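PDB 4XDN: MAU2 chromatid cohesion factor homolog from Saccharomyces cerevisiae, which partners SCC2 in the complex that brings cohesin onto chromosomes, and so takes part in sister chromatid cohesion. Local coordinates for residues Asp145-Tyr150 / Ile188-His193; Glu159-Met164 / Val178-Gly183; Arg195-Phe200 / Val222-Asn227; Gly202-Cys207 / Phe216-Tyr221. All blocks are in the same frame, centred on the assembly; numbering follows the deposited sequence.

Contact 1 of 4, residues Asp145-Tyr150 / Ile188-His193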
# COMPACT_ATOMS: atom_id res chain seq x y z
N ASP A 145 17.41 -0.84 -8.05
CA ASP A 145 16.12 -0.25 -8.40
C ASP A 145 16.22 0.54 -9.71
O ASP A 145 15.74 1.66 -9.81
CB ASP A 145 15.63 0.65 -7.27
CG ASP A 145 14.12 0.85 -7.29
OD1 ASP A 145 13.40 -0.10 -7.66
OD2 ASP A 145 13.67 1.96 -6.95
N SER A 146 16.85 -0.09 -10.70
CA SER A 146 17.04 0.51 -12.02
C SER A 146 16.33 -0.32 -13.08
O SER A 146 16.49 -1.54 -13.13
CB SER A 146 18.54 0.62 -12.34
OG SER A 146 18.75 1.00 -13.69
N LYS A 147 15.56 0.35 -13.94
CA LYS A 147 14.80 -0.35 -14.97
C LYS A 147 15.72 -1.11 -15.92
O LYS A 147 15.43 -2.25 -16.29
CB LYS A 147 13.94 0.64 -15.76
CG LYS A 147 13.21 -0.01 -16.94
CD LYS A 147 12.08 0.86 -17.47
CE LYS A 147 12.59 2.18 -18.04
NZ LYS A 147 11.83 2.58 -19.25
N PHE A 148 16.82 -0.48 -16.30
CA PHE A 148 17.80 -1.08 -17.19
C PHE A 148 18.32 -2.41 -16.65
O PHE A 148 18.38 -3.40 -17.37
CB PHE A 148 18.97 -0.12 -17.42
CG PHE A 148 20.06 -0.68 -18.28
CD1 PHE A 148 19.94 -0.69 -19.66
CD2 PHE A 148 21.22 -1.18 -17.70
CE1 PHE A 148 20.95 -1.20 -20.45
CE2 PHE A 148 22.23 -1.70 -18.49
CZ PHE A 148 22.10 -1.71 -19.86
N HIS A 149 18.68 -2.43 -15.37
CA HIS A 149 19.23 -3.62 -14.74
C HIS A 149 18.15 -4.64 -14.40
O HIS A 149 18.42 -5.84 -14.31
CB HIS A 149 20.02 -3.24 -13.49
CG HIS A 149 21.28 -2.48 -13.77
ND1 HIS A 149 21.33 -1.11 -13.77
CD2 HIS A 149 22.52 -2.91 -14.08
CE1 HIS A 149 22.56 -0.72 -14.06
NE2 HIS A 149 23.30 -1.80 -14.25
N TYR A 150 16.92 -4.17 -14.22
CA TYR A 150 15.79 -5.07 -14.00
C TYR A 150 15.53 -5.92 -15.24
O TYR A 150 15.20 -7.10 -15.13
CB TYR A 150 14.53 -4.29 -13.64
CG TYR A 150 14.39 -3.91 -12.18
CD1 TYR A 150 14.69 -4.82 -11.17
CD2 TYR A 150 13.94 -2.65 -11.81
CE1 TYR A 150 14.56 -4.48 -9.84
CE2 TYR A 150 13.80 -2.30 -10.48
CZ TYR A 150 14.11 -3.22 -9.50
OH TYR A 150 13.97 -2.87 -8.18
N ILE A 188 7.18 -7.42 -11.45
CA ILE A 188 6.44 -6.43 -10.67
C ILE A 188 7.15 -5.08 -10.72
O ILE A 188 6.52 -4.06 -10.97
CB ILE A 188 6.27 -6.88 -9.20
CG1 ILE A 188 5.35 -8.10 -9.13
CG2 ILE A 188 5.68 -5.74 -8.35
CD1 ILE A 188 5.25 -8.73 -7.75
N LYS A 189 8.45 -5.09 -10.47
CA LYS A 189 9.25 -3.87 -10.48
C LYS A 189 9.25 -3.21 -11.86
O LYS A 189 9.33 -1.98 -11.96
CB LYS A 189 10.69 -4.16 -10.05
CG LYS A 189 10.83 -4.51 -8.57
CD LYS A 189 10.39 -3.35 -7.68
CE LYS A 189 10.79 -3.57 -6.23
NZ LYS A 189 10.42 -2.41 -5.38
N LEU A 190 9.15 -4.02 -12.91
CA LEU A 190 9.11 -3.50 -14.27
C LEU A 190 7.69 -3.13 -14.69
O LEU A 190 7.47 -2.64 -15.80
CB LEU A 190 9.69 -4.53 -15.25
CG LEU A 190 11.22 -4.65 -15.25
CD1 LEU A 190 11.65 -5.89 -16.01
CD2 LEU A 190 11.85 -3.40 -15.86
N LYS A 191 6.73 -3.36 -13.79
CA LYS A 191 5.33 -3.02 -14.03
C LYS A 191 4.79 -3.71 -15.28
O LYS A 191 4.10 -3.10 -16.09
CB LYS A 191 5.16 -1.50 -14.14
CG LYS A 191 5.56 -0.76 -12.88
CD LYS A 191 5.33 0.74 -13.01
CE LYS A 191 5.34 1.41 -11.65
NZ LYS A 191 4.22 0.94 -10.78
N GLN A 192 5.11 -4.99 -15.41
CA GLN A 192 4.59 -5.82 -16.49
C GLN A 192 3.45 -6.68 -15.96
O GLN A 192 3.58 -7.89 -15.79
CB GLN A 192 5.70 -6.69 -17.08
CG GLN A 192 6.83 -5.90 -17.70
CD GLN A 192 7.96 -6.77 -18.19
OE1 GLN A 192 8.06 -7.94 -17.81
NE2 GLN A 192 8.81 -6.22 -19.04
N HIS A 193 2.33 -6.02 -15.70
CA HIS A 193 1.25 -6.60 -14.90
C HIS A 193 0.65 -7.87 -15.51
O HIS A 193 0.28 -8.79 -14.79
CB HIS A 193 0.16 -5.55 -14.68
CG HIS A 193 0.67 -4.30 -14.03
ND1 HIS A 193 1.44 -4.31 -12.89
CD2 HIS A 193 0.52 -2.99 -14.37
CE1 HIS A 193 1.75 -3.07 -12.56
NE2 HIS A 193 1.19 -2.25 -13.44

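Contact 2 of 4, residues Glu159-Met164 / Val178-Gly183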
# COMPACT_ATOMS: atom_id res chain seq x y z
N GLU A 159 16.26 -17.25 -18.36
CA GLU A 159 17.22 -18.16 -18.97
C GLU A 159 17.65 -19.23 -17.96
O GLU A 159 17.76 -20.41 -18.30
CB GLU A 159 18.44 -17.39 -19.47
CG GLU A 159 19.45 -18.24 -20.24
CD GLU A 159 20.74 -17.50 -20.53
OE1 GLU A 159 20.74 -16.25 -20.44
OE2 GLU A 159 21.75 -18.16 -20.84
N LEU A 160 17.87 -18.80 -16.73
CA LEU A 160 18.29 -19.69 -15.66
C LEU A 160 17.21 -20.73 -15.35
O LEU A 160 17.50 -21.92 -15.22
CB LEU A 160 18.64 -18.89 -14.41
CG LEU A 160 19.25 -19.67 -13.24
CD1 LEU A 160 20.66 -20.12 -13.57
CD2 LEU A 160 19.24 -18.83 -11.97
N VAL A 161 15.97 -20.27 -15.23
CA VAL A 161 14.84 -21.14 -14.92
C VAL A 161 14.65 -22.19 -16.01
O VAL A 161 14.44 -23.36 -15.72
CB VAL A 161 13.53 -20.33 -14.75
CG1 VAL A 161 12.31 -21.25 -14.70
CG2 VAL A 161 13.60 -19.47 -13.50
N GLN A 162 14.71 -21.75 -17.27
CA GLN A 162 14.56 -22.64 -18.41
C GLN A 162 15.59 -23.76 -18.36
O GLN A 162 15.29 -24.91 -18.68
CB GLN A 162 14.71 -21.85 -19.72
CG GLN A 162 14.74 -22.70 -20.98
CD GLN A 162 13.43 -23.40 -21.26
OE1 GLN A 162 13.13 -24.46 -20.71
NE2 GLN A 162 12.62 -22.81 -22.14
N TYR A 163 16.81 -23.42 -17.96
CA TYR A 163 17.90 -24.39 -17.91
C TYR A 163 17.69 -25.39 -16.78
O TYR A 163 17.98 -26.57 -16.93
CB TYR A 163 19.24 -23.66 -17.77
CG TYR A 163 20.20 -24.28 -16.77
CD1 TYR A 163 20.87 -25.46 -17.06
CD2 TYR A 163 20.45 -23.66 -15.55
CE1 TYR A 163 21.75 -26.02 -16.15
CE2 TYR A 163 21.32 -24.21 -14.64
CZ TYR A 163 21.97 -25.39 -14.94
OH TYR A 163 22.85 -25.93 -14.03
N MET A 164 17.16 -24.92 -15.66
CA MET A 164 17.05 -25.75 -14.47
C MET A 164 15.85 -26.69 -14.49
O MET A 164 15.93 -27.81 -13.97
CB MET A 164 16.97 -24.87 -13.23
CG MET A 164 18.26 -24.12 -12.97
SD MET A 164 18.08 -22.79 -11.78
CE MET A 164 17.33 -23.67 -10.43
N VAL A 178 12.23 -21.22 -6.88
CA VAL A 178 12.70 -20.02 -6.20
C VAL A 178 12.99 -18.91 -7.21
O VAL A 178 12.63 -17.76 -7.00
CB VAL A 178 13.97 -20.31 -5.35
CG1 VAL A 178 14.61 -19.02 -4.82
CG2 VAL A 178 13.63 -21.24 -4.20
N PHE A 179 13.62 -19.27 -8.33
CA PHE A 179 14.01 -18.26 -9.30
C PHE A 179 12.86 -17.87 -10.23
O PHE A 179 12.89 -16.80 -10.84
CB PHE A 179 15.22 -18.75 -10.10
CG PHE A 179 16.50 -18.64 -9.33
CD1 PHE A 179 17.13 -17.41 -9.19
CD2 PHE A 179 17.06 -19.74 -8.71
CE1 PHE A 179 18.31 -17.30 -8.48
CE2 PHE A 179 18.23 -19.63 -8.00
CZ PHE A 179 18.86 -18.41 -7.88
N GLN A 180 11.85 -18.73 -10.32
CA GLN A 180 10.60 -18.33 -10.96
C GLN A 180 10.00 -17.19 -10.15
O GLN A 180 9.51 -16.21 -10.70
CB GLN A 180 9.63 -19.50 -11.06
CG GLN A 180 9.86 -20.39 -12.27
CD GLN A 180 8.80 -21.47 -12.40
OE1 GLN A 180 8.91 -22.55 -11.82
NE2 GLN A 180 7.75 -21.17 -13.17
N TYR A 181 10.05 -17.33 -8.83
CA TYR A 181 9.55 -16.31 -7.91
C TYR A 181 10.37 -15.03 -8.01
O TYR A 181 9.82 -13.93 -7.92
CB TYR A 181 9.56 -16.84 -6.48
CG TYR A 181 9.63 -15.77 -5.42
CD1 TYR A 181 8.49 -15.09 -5.02
CD2 TYR A 181 10.83 -15.45 -4.80
CE1 TYR A 181 8.54 -14.11 -4.05
CE2 TYR A 181 10.90 -14.48 -3.83
CZ TYR A 181 9.75 -13.81 -3.46
OH TYR A 181 9.82 -12.84 -2.48
N VAL A 182 11.67 -15.16 -8.21
CA VAL A 182 12.54 -14.00 -8.41
C VAL A 182 12.11 -13.28 -9.68
O VAL A 182 12.01 -12.06 -9.70
CB VAL A 182 14.03 -14.41 -8.51
CG1 VAL A 182 14.89 -13.23 -8.98
CG2 VAL A 182 14.52 -14.93 -7.17
N GLY A 183 11.86 -14.05 -10.74
CA GLY A 183 11.40 -13.49 -12.00
C GLY A 183 10.13 -12.69 -11.84
O GLY A 183 10.01 -11.59 -12.38

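Contact 3 of 4, residues Arg195-Phe200 / Val222-Asn227. With SO4 (sulfate ion), chain E.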
# COMPACT_ATOMS: atom_id res chain seq x y z
N ARG A 195 2.33 -9.98 -17.47
CA ARG A 195 3.36 -11.00 -17.25
C ARG A 195 3.39 -11.47 -15.80
O ARG A 195 3.62 -12.65 -15.53
CB ARG A 195 4.74 -10.47 -17.63
CG ARG A 195 5.14 -10.72 -19.09
CD ARG A 195 5.02 -9.47 -19.94
NE ARG A 195 6.13 -9.36 -20.89
CZ ARG A 195 6.55 -8.22 -21.43
NH1 ARG A 195 5.96 -7.07 -21.12
NH2 ARG A 195 7.56 -8.22 -22.29
N VAL A 196 3.17 -10.55 -14.86
CA VAL A 196 3.19 -10.91 -13.44
C VAL A 196 2.13 -11.96 -13.16
O VAL A 196 2.42 -13.01 -12.58
CB VAL A 196 2.94 -9.67 -12.53
CG1 VAL A 196 2.72 -10.10 -11.07
CG2 VAL A 196 4.10 -8.69 -12.62
N LYS A 197 0.90 -11.68 -13.58
CA LYS A 197 -0.23 -12.59 -13.36
C LYS A 197 0.02 -13.94 -14.02
O LYS A 197 -0.27 -14.99 -13.44
CB LYS A 197 -1.51 -11.96 -13.90
CG LYS A 197 -1.88 -10.65 -13.22
CD LYS A 197 -2.85 -9.84 -14.06
CE LYS A 197 -3.17 -8.51 -13.40
NZ LYS A 197 -3.94 -7.62 -14.31
N THR A 198 0.54 -13.90 -15.24
CA THR A 198 0.87 -15.12 -15.98
C THR A 198 1.96 -15.91 -15.25
O THR A 198 1.89 -17.13 -15.16
CB THR A 198 1.35 -14.79 -17.41
OG1 THR A 198 0.26 -14.25 -18.16
CG2 THR A 198 1.88 -16.04 -18.12
N SER A 199 2.96 -15.20 -14.74
CA SER A 199 4.08 -15.84 -14.06
C SER A 199 3.65 -16.40 -12.71
O SER A 199 4.06 -17.50 -12.34
CB SER A 199 5.24 -14.87 -13.89
OG SER A 199 5.74 -14.43 -15.14
N PHE A 200 2.84 -15.65 -11.98
CA PHE A 200 2.32 -16.12 -10.69
C PHE A 200 1.55 -17.42 -10.88
O PHE A 200 1.77 -18.40 -10.17
CB PHE A 200 1.42 -15.07 -10.04
CG PHE A 200 2.09 -14.28 -8.94
CD1 PHE A 200 2.58 -14.92 -7.81
CD2 PHE A 200 2.21 -12.91 -9.04
CE1 PHE A 200 3.19 -14.20 -6.81
CE2 PHE A 200 2.82 -12.18 -8.03
CZ PHE A 200 3.31 -12.83 -6.91
N VAL A 222 -1.68 -12.25 -3.79
CA VAL A 222 -2.82 -11.47 -3.33
C VAL A 222 -2.40 -10.05 -2.96
O VAL A 222 -3.07 -9.08 -3.33
CB VAL A 222 -3.50 -12.14 -2.11
CG1 VAL A 222 -4.56 -11.22 -1.50
CG2 VAL A 222 -4.13 -13.46 -2.53
N ASN A 223 -1.28 -9.92 -2.25
CA ASN A 223 -0.80 -8.61 -1.84
C ASN A 223 -0.46 -7.74 -3.05
O ASN A 223 -0.78 -6.55 -3.08
CB ASN A 223 0.43 -8.73 -0.94
CG ASN A 223 0.51 -7.63 0.11
OD1 ASN A 223 1.02 -7.84 1.21
ND2 ASN A 223 -0.01 -6.45 -0.22
N TYR A 224 0.17 -8.34 -4.05
CA TYR A 224 0.47 -7.62 -5.29
C TYR A 224 -0.81 -7.10 -5.95
O TYR A 224 -0.88 -5.96 -6.38
CB TYR A 224 1.22 -8.52 -6.27
CG TYR A 224 1.05 -8.10 -7.72
CD1 TYR A 224 1.80 -7.05 -8.25
CD2 TYR A 224 0.14 -8.74 -8.54
CE1 TYR A 224 1.64 -6.66 -9.57
CE2 TYR A 224 -0.03 -8.36 -9.86
CZ TYR A 224 0.73 -7.32 -10.37
OH TYR A 224 0.56 -6.93 -11.68
N LEU A 225 -1.83 -7.96 -6.01
CA LEU A 225 -3.09 -7.60 -6.65
C LEU A 225 -3.78 -6.47 -5.88
O LEU A 225 -4.33 -5.55 -6.48
CB LEU A 225 -4.01 -8.82 -6.74
CG LEU A 225 -3.55 -9.95 -7.67
CD1 LEU A 225 -4.42 -11.18 -7.48
CD2 LEU A 225 -3.57 -9.51 -9.13
N LEU A 226 -3.74 -6.55 -4.55
CA LEU A 226 -4.34 -5.51 -3.72
C LEU A 226 -3.60 -4.18 -3.87
O LEU A 226 -4.23 -3.12 -3.88
CB LEU A 226 -4.34 -5.95 -2.25
CG LEU A 226 -5.39 -6.99 -1.86
CD1 LEU A 226 -5.10 -7.53 -0.47
CD2 LEU A 226 -6.79 -6.41 -1.93
N ASN A 227 -2.28 -4.24 -3.98
CA ASN A 227 -1.47 -3.05 -4.18
C ASN A 227 -1.84 -2.33 -5.48
O ASN A 227 -1.76 -1.11 -5.56
CB ASN A 227 0.02 -3.39 -4.21
CG ASN A 227 0.51 -3.95 -2.89
OD1 ASN A 227 -0.13 -3.79 -1.85
ND2 ASN A 227 1.66 -4.62 -2.91
S SO4 E . 2.50 -6.33 -19.70
O1 SO4 E . 2.87 -7.49 -18.90
O2 SO4 E . 3.68 -5.51 -19.96
O3 SO4 E . 1.93 -6.78 -20.96
O4 SO4 E . 1.52 -5.53 -18.97

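Contact 4 of 4, residues Gly202-Cys207 / Phe216-Tyr221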
# COMPACT_ATOMS: atom_id res chain seq x y z
N GLY A 202 1.61 -19.60 -13.42
CA GLY A 202 2.50 -20.66 -13.84
C GLY A 202 3.35 -21.14 -12.69
O GLY A 202 3.62 -22.34 -12.54
N LEU A 203 3.79 -20.20 -11.86
CA LEU A 203 4.59 -20.52 -10.69
C LEU A 203 3.78 -21.34 -9.69
O LEU A 203 4.20 -22.41 -9.28
CB LEU A 203 5.10 -19.23 -10.04
CG LEU A 203 5.79 -19.35 -8.68
CD1 LEU A 203 6.94 -20.34 -8.72
CD2 LEU A 203 6.27 -17.99 -8.22
N LEU A 204 2.61 -20.82 -9.32
CA LEU A 204 1.76 -21.47 -8.32
C LEU A 204 1.32 -22.86 -8.74
O LEU A 204 1.26 -23.78 -7.92
CB LEU A 204 0.53 -20.60 -8.03
CG LEU A 204 0.78 -19.30 -7.26
CD1 LEU A 204 -0.42 -18.37 -7.36
CD2 LEU A 204 1.11 -19.59 -5.81
N SER A 205 1.02 -23.02 -10.02
CA SER A 205 0.49 -24.29 -10.53
C SER A 205 1.48 -25.44 -10.37
O SER A 205 1.08 -26.60 -10.32
CB SER A 205 0.10 -24.14 -12.00
OG SER A 205 1.24 -23.94 -12.82
N GLN A 206 2.76 -25.11 -10.28
CA GLN A 206 3.81 -26.12 -10.20
C GLN A 206 4.20 -26.45 -8.77
O GLN A 206 4.92 -27.42 -8.52
CB GLN A 206 5.04 -25.67 -10.99
CG GLN A 206 4.81 -25.57 -12.49
CD GLN A 206 5.91 -24.80 -13.20
OE1 GLN A 206 5.64 -23.87 -13.95
NE2 GLN A 206 7.16 -25.20 -12.97
N CYS A 207 3.74 -25.64 -7.82
CA CYS A 207 4.05 -25.86 -6.41
C CYS A 207 3.21 -26.99 -5.82
O CYS A 207 2.07 -27.21 -6.22
CB CYS A 207 3.82 -24.59 -5.60
SG CYS A 207 5.00 -23.27 -5.93
N PHE A 216 2.78 -19.26 0.74
CA PHE A 216 3.57 -18.05 0.82
C PHE A 216 3.50 -17.27 -0.49
O PHE A 216 3.26 -16.06 -0.50
CB PHE A 216 5.03 -18.36 1.14
CG PHE A 216 5.97 -17.24 0.82
CD1 PHE A 216 5.98 -16.08 1.59
CD2 PHE A 216 6.83 -17.32 -0.26
CE1 PHE A 216 6.84 -15.04 1.29
CE2 PHE A 216 7.69 -16.29 -0.56
CZ PHE A 216 7.69 -15.14 0.21
N LEU A 217 3.70 -17.97 -1.60
CA LEU A 217 3.67 -17.35 -2.92
C LEU A 217 2.30 -16.77 -3.22
O LEU A 217 2.18 -15.73 -3.86
CB LEU A 217 4.06 -18.36 -3.99
CG LEU A 217 5.50 -18.86 -3.96
CD1 LEU A 217 5.64 -20.05 -4.88
CD2 LEU A 217 6.46 -17.75 -4.35
N ASN A 218 1.26 -17.45 -2.75
CA ASN A 218 -0.10 -16.99 -2.98
C ASN A 218 -0.38 -15.71 -2.20
O ASN A 218 -1.14 -14.86 -2.65
CB ASN A 218 -1.10 -18.08 -2.58
CG ASN A 218 -2.53 -17.67 -2.88
OD1 ASN A 218 -2.94 -17.61 -4.03
ND2 ASN A 218 -3.30 -17.40 -1.83
N LEU A 219 0.25 -15.57 -1.04
CA LEU A 219 0.14 -14.35 -0.25
C LEU A 219 0.82 -13.20 -0.98
O LEU A 219 0.31 -12.08 -1.01
CB LEU A 219 0.76 -14.54 1.14
CG LEU A 219 -0.02 -15.44 2.10
CD1 LEU A 219 0.85 -15.84 3.28
CD2 LEU A 219 -1.28 -14.75 2.57
N CYS A 220 1.98 -13.48 -1.57
CA CYS A 220 2.68 -12.49 -2.40
C CYS A 220 1.77 -12.06 -3.54
O CYS A 220 1.70 -10.88 -3.89
CB CYS A 220 3.99 -13.06 -2.96
SG CYS A 220 5.27 -13.46 -1.74
N TYR A 221 1.08 -13.04 -4.12
CA TYR A 221 0.18 -12.80 -5.24
C TYR A 221 -0.96 -11.87 -4.84
O TYR A 221 -1.17 -10.83 -5.46
CB TYR A 221 -0.38 -14.12 -5.76
CG TYR A 221 -1.18 -14.03 -7.04
CD1 TYR A 221 -1.00 -12.98 -7.93
CD2 TYR A 221 -2.13 -15.00 -7.35
CE1 TYR A 221 -1.74 -12.91 -9.10
CE2 TYR A 221 -2.87 -14.93 -8.51
CZ TYR A 221 -2.67 -13.89 -9.38
OH TYR A 221 -3.41 -13.82 -10.54

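Contact 1 of 4, residues Asp145-Tyr150 / Ile188-His193
Lys-147 and Leu-190 bring the two backbones to 6.5 Å between their CA atoms, where the first turn of helix 147-165 meets the end of helix 170-189. The two helices form a hairpin of the kind that builds TPR-like superhelices. Ser-146 sits at the N-cap position of the first, while Lys-191, with positive phi, ends the second in a Schellman motif. Tyr-150, itself buried, meets the exposed Lys-189. Lys-189 lays its CB over one face of the tyrosine ring, 3.7 Å from CB to the ring centroid and displaced toward the rim, a CH-pi contact. A bend at chi2 (-62°) then sends the chain along the ring toward the phenol, so that CG of Lys-189 comes 3.6 Å from OH of Tyr-150. Leu-190 points its CD2 branch between two neighbours, 3.6 Å from CB of Tyr-150 and 3.8 Å from CG of Lys-147. Leu-142 of helix 126-144 touches both Tyr-150 and Lys-189, tying the pair to the preceding helix. The ring's position is further fixed from within its own segment: OH of Tyr-150 donates in the ring plane to the anti lone pair of Asp-145 OD1 at 2.9 Å. That carboxylate oxygen probably also feels the ammonium group nearby, although NZ of Lys-189 stops 4.4 Å from Asp-145 OD1, too far for a salt bridge.

Contact 2 of 4, residues Glu159-Met164 / Val178-Gly183
Leu-160 sets CG anti to its backbone N (chi1 -173°) and Phe-179 sets CG anti to its carbonyl carbon (chi1 -77°), which brings the leucine's CD2 methyl over the face of the phenylalanine ring. This is the half of an antiparallel helix hairpin nearer its connecting turn, part of the TPR-like array; here the axes run at 157° and come within 9.3 Å of each other. CD2 of Leu-160 stands almost straight above the ring centre, 3.7 Å from the centroid of Phe-179, a CH-pi contact. Met-164 approaches the same ring obliquely in a looser Met-aromatic contact, with SD 5.3 Å from the Phe-179 centroid. Met-130 of helix 126-144 packs on both Met-164 and Phe-179, so the ring also belongs to the interface with the preceding helix. Cutting Phe-179 back to an alanine is likely to leave the Leu-160 methyl and the Met-164 sulfur without their aromatic partner and open a gap between the helices. Val-161 packs beside the ring, where the two helix backbones come nearest. Its CG2 branch rests 3.7 Å from the backbone C of Phe-179, while its other methyl, CG1, meets CG of Gln-180 at 3.6 Å.

Contact 3 of 4, residues Arg195-Phe200 / Val222-Asn227
Val-196 and Tyr-224 make the tight part of this contact, and it is a narrow one: helices 193-206 and 212-228, an antiparallel pair of the TPR-like array, stand 11.6 Å apart at their segment axes, with 162° between their directions. The tyrosine spans that distance. With CG anti to the backbone N (chi1 156°), it reaches across until CG1 of Val-196 lies over one ring face, 3.6 Å from the ring centroid of Tyr-224 and shifted toward CE2 and CZ. The phenol oxygen is buried but satisfied by a hydrogen bond with ND1 of His-193, at the start of helix 193-206. A phenylalanine here would probably leave that imidazole nitrogen without its mate and remove one tie between the helices. Around this core the packing loosens. Phe-200 touches only the root of the tyrosine, CE2 to Tyr-224 CB at 4.4 Å, and the aliphatic part of Lys-197 passes Leu-225 at the same distance, CE to CD2, before its ammonium reaches Phe-230 in a cation-pi contact. On the solvent side Arg-195 turns away from helix 212-228 and holds a sulfate, probably from the crystallisation liquor: its backbone N binds O1 at 2.9 Å and its NH1 binds O2 at 3.0 Å. Helix 170-189 packs behind Val-196 and Phe-200 through Cys-187, Ile-188 and Val-184, whereas helix 250-266 and a chain of another protein pack against Asn-223 and Leu-226.

Contact 4 of 4, residues Gly202-Cys207 / Phe216-Tyr221
Leu-217 reaches into a group formed by Leu-203, Leu-204 and Cys-207; Leu-203 takes one rotamer and Leu-204 and Cys-207 share another first torsion, and all three meet it. The setting is the closed end of an antiparallel helical hairpin in the TPR-like array, where the segment axes run at 158° and approach to 10.3 Å. Leu-203 turns its CG anti to the backbone N (chi1 171°), which carries both of its methyls across the end of Leu-217 at about a right angle; CG of Leu-203 lies 3.9 Å from Leu-217 CD1, and the two CD2 methyls are just as close. Leu-204 takes the other common leucine shape, with CG beside its backbone N (chi1 -71°), and slides past Leu-217 in the opposite direction. Its branches divide the work. CD2 settles at the root of Leu-217, 3.7 Å from its CB and equally near the backbone N of Asn-218, while CD1 meets CD2 of Tyr-221 obliquely at 3.8 Å. Leu-217 shares that torsion and its side chain leaves its helix toward the other segment, where CD1 becomes the hub: SG of Cys-207, where the chain leaves helix 193-206, presses on it at 3.4 Å. No hydrogen bond crosses the interface, which is held by apolar side chains. Helix 170-189 borders it through Ser-177, Gln-180 and Tyr-181, the last of these against Leu-217; helix 234-241 lies along Asn-218 and Tyr-221, and helix 250-266 packs on Phe-216 and Leu-219.

In the fold
Contacts 1 and 2 lie at different heights of one hairpin, helices 147-165 and 170-189, contact 1 at its open end and contact 2 nearer the turn, with centres 16 Å apart; contacts 3 and 4 are likewise placed on helices 193-206 and 212-228, only 10 Å apart. The hairpins stack side by side through helix 170-189. Ile-188 CG1 of contact 1 packs 3.8 Å from Tyr-224 CD1 of contact 3, and Tyr-181 CD1 beside contact 2 lies 3.4 Å from Leu-217 CD2 of contact 4. Within the second hairpin, stacked rings of Phe-200 and Tyr-221 connect contacts 3 and 4. A sulfate marks the solvent side of contact 3, while a chain of another protein borders contacts 2, 3 and 4.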